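Local coordinates for histidine acid phosphatase (Hafnia alvei, PDB 4ARU), which is a histidine acid phosphatase of branch 2 of the histidine phosphatase superfamily, at residues A[398-401]-A[402-406]; A[49-52]-A[53-56]. All coordinates share one frame; numbering follows the deposited sequence.

In the fold
Followed from the N terminus, the chain runs through strand 9-18 and the short helix 29-33 before reaching contact 2, where residues 49-56 turn from a loop into helix 51-70. Its side chains lean on helix 93-106 and on the region around Gln230 and His363. Contact 1 comes near the C terminus, over the last two turns of helix 395-405, which packs against helices 264-282 and 307-317. Each contact is local and encloses no loop, so the two neither nest nor cross but follow in series. Their centres lie about 35 Å apart, on opposite sides of the chain's centre; one begins a helix and the other ends one.

Contact 1 of 2, residues A[398-401]-A[402-406]; sequences FSRL and VSHSV
Val402 sits one turn after Phe398 on helix 395-405, and its CG2 methyl lies over one face of the phenyl ring, 4.2 Å from the ring centroid and 27° off the normal, a CH-pi contact. The closest ring atom is CE2 of Phe398, 3.7 Å from CG2 of Val402. With CG of Phe398 anti to the backbone N (chi1 -178°), the ring leads forward along the helix to this methyl. This buried side of the helix continues into the fold: Phe398 also touches Leu317 of helix 307-317, and Val402 rests on Leu275 of helix 264-282. Leu401 touches Ile381 and Cys384 of the potassium site.

Arg400 and His404 make a more exposed pair. They run side by side in the same direction, and CG and CD of Arg400 are the atoms that meet the imidazole, with CG of Arg400 3.9 Å from CD2 of His404.

Among the hydrogen bonds, Val402 N to Phe398 O and Ser403 N to Ser399 O are regular i+4 helix bonds. The carbonyl of Arg400 is gripped twice: by Ser403 OG at 2.7 Å and by His404 N at 3.1 Å. Ser403 can reach back because chi1 of 77° places its hydroxyl between N and the carbonyl carbon. Toward the end of the helix the bonding slackens, and Ser405 N gives only a weak bond to Leu401 O. Ser405 OG donates to Val402 O at 3.2 Å, and this carbonyl also takes the backbone NH groups of Ser405 and Val406. Serine hydroxyls thus add bonds to the carbonyls of Arg400 and Val402, near the end of the helix, just before Val406 leaves helical phi/psi.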
ATOM      1  N   PHE A 398      12.649  -5.564  17.319  1.00  9.53           N
ATOM      2  CA  PHE A 398      12.187  -5.373  15.941  1.00  8.99           C
ATOM      3  C   PHE A 398      13.143  -6.090  14.991  1.00  9.33           C
ATOM      4  O   PHE A 398      12.679  -6.817  14.079  1.00  9.50           O
ATOM      5  CB  PHE A 398      12.143  -3.886  15.623  1.00  8.64           C
ATOM      6  CG  PHE A 398      11.633  -3.576  14.239  1.00  8.02           C
ATOM      7  CD1 PHE A 398      10.261  -3.495  13.991  1.00  7.65           C
ATOM      8  CD2 PHE A 398      12.505  -3.326  13.193  1.00  7.99           C
ATOM      9  CE1 PHE A 398       9.775  -3.231  12.746  1.00  7.31           C
ATOM     10  CE2 PHE A 398      12.028  -3.086  11.934  1.00  7.58           C
ATOM     11  CZ  PHE A 398      10.674  -2.999  11.711  1.00  7.06           C
ATOM     12  N   SER A 399      14.442  -5.911  15.180  1.00 10.08           N
ATOM     13  CA  SER A 399      15.457  -6.557  14.338  1.00 10.73           C
ATOM     14  C   SER A 399      15.324  -8.053  14.332  1.00 11.45           C
ATOM     15  O   SER A 399      15.462  -8.698  13.310  1.00 11.71           O
ATOM     16  CB  SER A 399      16.849  -6.192  14.802  1.00 11.42           C
ATOM     17  OG  SER A 399      17.050  -4.793  14.637  1.00 11.62           O
ATOM     18  N   ARG A 400      15.051  -8.622  15.502  1.00 12.48           N
ATOM     19  CA  ARG A 400      14.996 -10.089  15.618  1.00 13.94           C
ATOM     20  C   ARG A 400      13.730 -10.575  14.912  1.00 13.07           C
ATOM     21  O   ARG A 400      13.749 -11.582  14.175  1.00 13.12           O
ATOM     22  CB  ARG A 400      15.010 -10.537  17.102  1.00 15.99           C
ATOM     23  CG  ARG A 400      15.171 -12.045  17.250  1.00 19.35           C
ATOM     24  CD  ARG A 400      16.588 -12.471  16.939  1.00 22.34           C
ATOM     25  NE  ARG A 400      17.556 -12.197  18.011  1.00 26.10           N
ATOM     26  CZ  ARG A 400      17.918 -13.057  18.973  1.00 29.98           C
ATOM     27  NH1 ARG A 400      17.373 -14.274  19.052  1.00 32.84           N
ATOM     28  NH2 ARG A 400      18.829 -12.688  19.882  1.00 31.97           N
ATOM     29  N   LEU A 401      12.632  -9.845  15.057  1.00 12.13           N
ATOM     30  CA  LEU A 401      11.406 -10.162  14.343  1.00 12.16           C
ATOM     31  C   LEU A 401      11.587 -10.151  12.812  1.00 11.56           C
ATOM     32  O   LEU A 401      11.127 -11.067  12.091  1.00 11.66           O
ATOM     33  CB  LEU A 401      10.266  -9.254  14.759  1.00 12.78           C
ATOM     34  CG  LEU A 401       9.782  -9.392  16.188  1.00 13.51           C
ATOM     35  CD1 LEU A 401       8.750  -8.308  16.425  1.00 13.26           C
ATOM     36  CD2 LEU A 401       9.134 -10.752  16.415  1.00 14.54           C
ATOM     37  N   VAL A 402      12.279  -9.145  12.298  1.00 10.45           N
ATOM     38  CA  VAL A 402      12.605  -9.082  10.895  1.00 10.37           C
ATOM     39  C   VAL A 402      13.433 -10.280  10.493  1.00 10.96           C
ATOM     40  O   VAL A 402      13.141 -10.929   9.476  1.00 10.40           O
ATOM     41  CB  VAL A 402      13.303  -7.750  10.564  1.00  9.79           C
ATOM     42  CG1 VAL A 402      13.850  -7.768   9.143  1.00  9.78           C
ATOM     43  CG2 VAL A 402      12.300  -6.624  10.774  1.00  8.82           C
ATOM     44  N   SER A 403      14.474 -10.600  11.253  1.00 12.30           N
ATOM     45  CA  SER A 403      15.359 -11.707  10.932  1.00 13.93           C
ATOM     46  C   SER A 403      14.647 -13.050  10.825  1.00 14.56           C
ATOM     47  O   SER A 403      15.049 -13.892  10.023  1.00 14.75           O
ATOM     48  CB  SER A 403      16.503 -11.767  11.923  1.00 14.98           C
ATOM     49  OG  SER A 403      16.127 -12.339  13.190  1.00 16.59           O
ATOM     50  N   HIS A 404      13.578 -13.224  11.598  1.00 15.13           N
ATOM     51  CA  HIS A 404      12.790 -14.460  11.569  1.00 16.16           C
ATOM     52  C   HIS A 404      11.695 -14.424  10.511  1.00 14.94           C
ATOM     53  O   HIS A 404      11.194 -15.466  10.113  1.00 15.58           O
ATOM     54  CB  HIS A 404      12.187 -14.748  12.950  1.00 18.39           C
ATOM     55  CG  HIS A 404      13.181 -15.273  13.940  1.00 21.50           C
ATOM     56  ND1 HIS A 404      14.044 -16.310  13.654  1.00 25.66           N
ATOM     57  CD2 HIS A 404      13.409 -14.945  15.239  1.00 24.57           C
ATOM     58  CE1 HIS A 404      14.798 -16.562  14.713  1.00 26.51           C
ATOM     59  NE2 HIS A 404      14.432 -15.744  15.687  1.00 26.59           N
ATOM     60  N   SER A 405      11.309 -13.251  10.008  1.00 13.21           N
ATOM     61  CA  SER A 405      10.229 -13.179   9.018  1.00 13.14           C
ATOM     62  C   SER A 405      10.708 -13.192   7.555  1.00 12.62           C
ATOM     63  O   SER A 405      10.001 -13.688   6.702  1.00 12.25           O
ATOM     64  CB  SER A 405       9.327 -11.967   9.220  1.00 14.00           C
ATOM     65  OG  SER A 405       9.966 -10.792   8.863  1.00 16.79           O
ATOM     66  N   VAL A 406      11.937 -12.773   7.324  1.00 12.14           N
ATOM     67  CA  VAL A 406      12.458 -12.745   5.966  1.00 11.87           C
ATOM     68  C   VAL A 406      12.660 -14.142   5.434  1.00 12.27           C
ATOM     69  O   VAL A 406      12.853 -15.126   6.182  1.00 12.89           O
ATOM     70  CB  VAL A 406      13.754 -11.914   5.851  1.00 11.82           C
ATOM     71  CG1 VAL A 406      13.452 -10.431   6.100  1.00 11.25           C
ATOM     72  CG2 VAL A 406      14.835 -12.482   6.728  1.00 12.59           C
TER

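Contact 2 of 2, residues A[49-52]-A[53-56]; sequences ITPR and GEHL
Gly53 donates its backbone N to Thr50 OG1 at 2.9 Å, with an N-H...O angle of 160°. Thr50 is the N-cap of helix 51-70; its chi1 of 63° sets OG1 between the backbone N and the carbonyl carbon, facing the first turn, and the same oxygen is also hydrogen-bonded to Gln230. Beside the bare CA of Gly53 lies the Ile49 side chain, whose CD1 comes to 3.9 Å from Gly53 C.

Glu54 comes next, its N bonded to Thr50 O at 2.9 Å. Its aliphatic part crosses the Ile49 side chain, CG of Glu54 lying 3.9 Å from CD1 of Ile49, while the carboxylate reaches back over Pro51 CA. A water donates to both Glu54 OE1 and Ile49 O, 2.8 Å from each. This is the N-terminal end of an alpha helix in a histidine phosphatase fold, where a side-chain cap and a water-linked carboxylate gather round the first turn; the negative charge there probably interacts favourably with the helix dipole.

His55 N makes the next i to i+4 bond, to Pro51 O. Leu56 N then bonds to Arg52 O, and CD1 of Leu56 approaches Arg52 CG at 4.0 Å. Extended from CG to NE, Arg52 carries its guanidinium on to the carbonyl oxygens of Ala229, through NE, and His363, through NH2.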
ATOM      1  N   ILE A  49      -0.535   7.961 -12.751  1.00  8.06           N
ATOM      2  CA  ILE A  49      -1.048   8.879 -11.739  1.00  8.29           C
ATOM      3  C   ILE A  49      -1.646  10.070 -12.456  1.00  8.16           C
ATOM      4  O   ILE A  49      -1.187  10.472 -13.524  1.00  9.90           O
ATOM      5  CB  ILE A  49       0.064   9.342 -10.786  1.00  8.42           C
ATOM      6  CG1 ILE A  49      -0.500  10.061  -9.557  1.00  8.12           C
ATOM      7  CG2 ILE A  49       1.062  10.225 -11.475  1.00  9.46           C
ATOM      8  CD1 ILE A  49       0.551  10.249  -8.458  1.00  8.59           C
ATOM      9  N   THR A  50      -2.741  10.614 -11.955  1.00  7.36           N
ATOM     10  CA  THR A  50      -3.346  11.835 -12.523  1.00  7.40           C
ATOM     11  C   THR A  50      -2.768  13.088 -11.886  1.00  7.27           C
ATOM     12  O   THR A  50      -2.178  13.033 -10.777  1.00  6.70           O
ATOM     13  CB  THR A  50      -4.890  11.907 -12.271  1.00  7.44           C
ATOM     14  OG1 THR A  50      -5.132  11.975 -10.845  1.00  7.01           O
ATOM     15  CG2 THR A  50      -5.561  10.672 -12.833  1.00  7.41           C
ATOM     16  N   PRO A  51      -2.940  14.236 -12.552  1.00  7.76           N
ATOM     17  CA  PRO A  51      -2.461  15.476 -11.914  1.00  7.92           C
ATOM     18  C   PRO A  51      -3.103  15.712 -10.536  1.00  7.85           C
ATOM     19  O   PRO A  51      -2.452  16.186  -9.584  1.00  7.87           O
ATOM     20  CB  PRO A  51      -2.758  16.533 -12.953  1.00  8.70           C
ATOM     21  CG  PRO A  51      -2.727  15.797 -14.261  1.00  8.79           C
ATOM     22  CD  PRO A  51      -3.221  14.404 -13.982  1.00  8.34           C
ATOM     23  N   ARG A  52      -4.371  15.331 -10.399  1.00  7.72           N
ATOM     24  CA  ARG A  52      -4.994  15.429  -9.090  1.00  7.70           C
ATOM     25  C   ARG A  52      -4.319  14.490  -8.089  1.00  6.97           C
ATOM     26  O   ARG A  52      -4.142  14.854  -6.951  1.00  7.00           O
ATOM     27  CB  ARG A  52      -6.500  15.147  -9.197  1.00  8.16           C
ATOM     28  CG  ARG A  52      -7.206  15.026  -7.873  1.00  8.44           C
ATOM     29  CD  ARG A  52      -8.655  15.279  -8.078  1.00  9.28           C
ATOM     30  NE  ARG A  52      -9.420  14.866  -6.916  1.00  9.80           N
ATOM     31  CZ  ARG A  52     -10.519  15.441  -6.475  1.00 10.72           C
ATOM     32  NH1 ARG A  52     -11.023  16.529  -7.031  1.00 11.75           N
ATOM     33  NH2 ARG A  52     -11.100  14.891  -5.425  1.00 11.01           N
ATOM     34  N   GLY A  53      -3.990  13.262  -8.501  1.00  6.56           N
ATOM     35  CA  GLY A  53      -3.260  12.340  -7.668  1.00  6.19           C
ATOM     36  C   GLY A  53      -1.946  12.945  -7.188  1.00  6.23           C
ATOM     37  O   GLY A  53      -1.534  12.792  -6.026  1.00  6.34           O
ATOM     38  N   GLU A  54      -1.240  13.589  -8.117  1.00  6.46           N
ATOM     39  CA  GLU A  54      -0.008  14.262  -7.733  1.00  7.02           C
ATOM     40  C   GLU A  54      -0.238  15.330  -6.704  1.00  7.18           C
ATOM     41  O   GLU A  54       0.502  15.451  -5.709  1.00  6.79           O
ATOM     42  CB  GLU A  54       0.671  14.830  -8.979  1.00  7.90           C
ATOM     43  CG  GLU A  54       1.213  13.782  -9.918  1.00  8.65           C
ATOM     44  CD  GLU A  54       1.667  14.384 -11.247  1.00 10.56           C
ATOM     45  OE1 GLU A  54       0.837  14.691 -12.118  1.00 12.24           O
ATOM     46  OE2 GLU A  54       2.894  14.581 -11.438  1.00 12.02           O
ATOM     47  N   HIS A  55      -1.258  16.139  -6.919  1.00  7.22           N
ATOM     48  CA  HIS A  55      -1.619  17.203  -5.959  1.00  7.50           C
ATOM     49  C   HIS A  55      -1.893  16.611  -4.574  1.00  7.05           C
ATOM     50  O   HIS A  55      -1.415  17.087  -3.557  1.00  7.19           O
ATOM     51  CB  HIS A  55      -2.795  18.007  -6.470  1.00  8.26           C
ATOM     52  CG  HIS A  55      -3.279  19.024  -5.492  1.00  9.00           C
ATOM     53  ND1 HIS A  55      -2.494  20.067  -5.031  1.00  9.86           N
ATOM     54  CD2 HIS A  55      -4.445  19.099  -4.813  1.00  9.50           C
ATOM     55  CE1 HIS A  55      -3.192  20.768  -4.147  1.00 10.37           C
ATOM     56  NE2 HIS A  55      -4.377  20.209  -4.010  1.00 10.23           N
ATOM     57  N   LEU A  56      -2.671  15.550  -4.558  1.00  6.54           N
ATOM     58  CA  LEU A  56      -3.012  14.882  -3.312  1.00  6.30           C
ATOM     59  C   LEU A  56      -1.797  14.340  -2.601  1.00  6.15           C
ATOM     60  O   LEU A  56      -1.747  14.400  -1.370  1.00  6.35           O
ATOM     61  CB  LEU A  56      -4.102  13.807  -3.557  1.00  6.04           C
ATOM     62  CG  LEU A  56      -5.513  14.320  -3.873  1.00  6.39           C
ATOM     63  CD1 LEU A  56      -6.363  13.213  -4.435  1.00  6.25           C
ATOM     64  CD2 LEU A  56      -6.163  14.917  -2.638  1.00  6.71           C
TER
HETATM   65  O   HOH W   1      -0.102  12.995 -14.189  0.50  9.63           O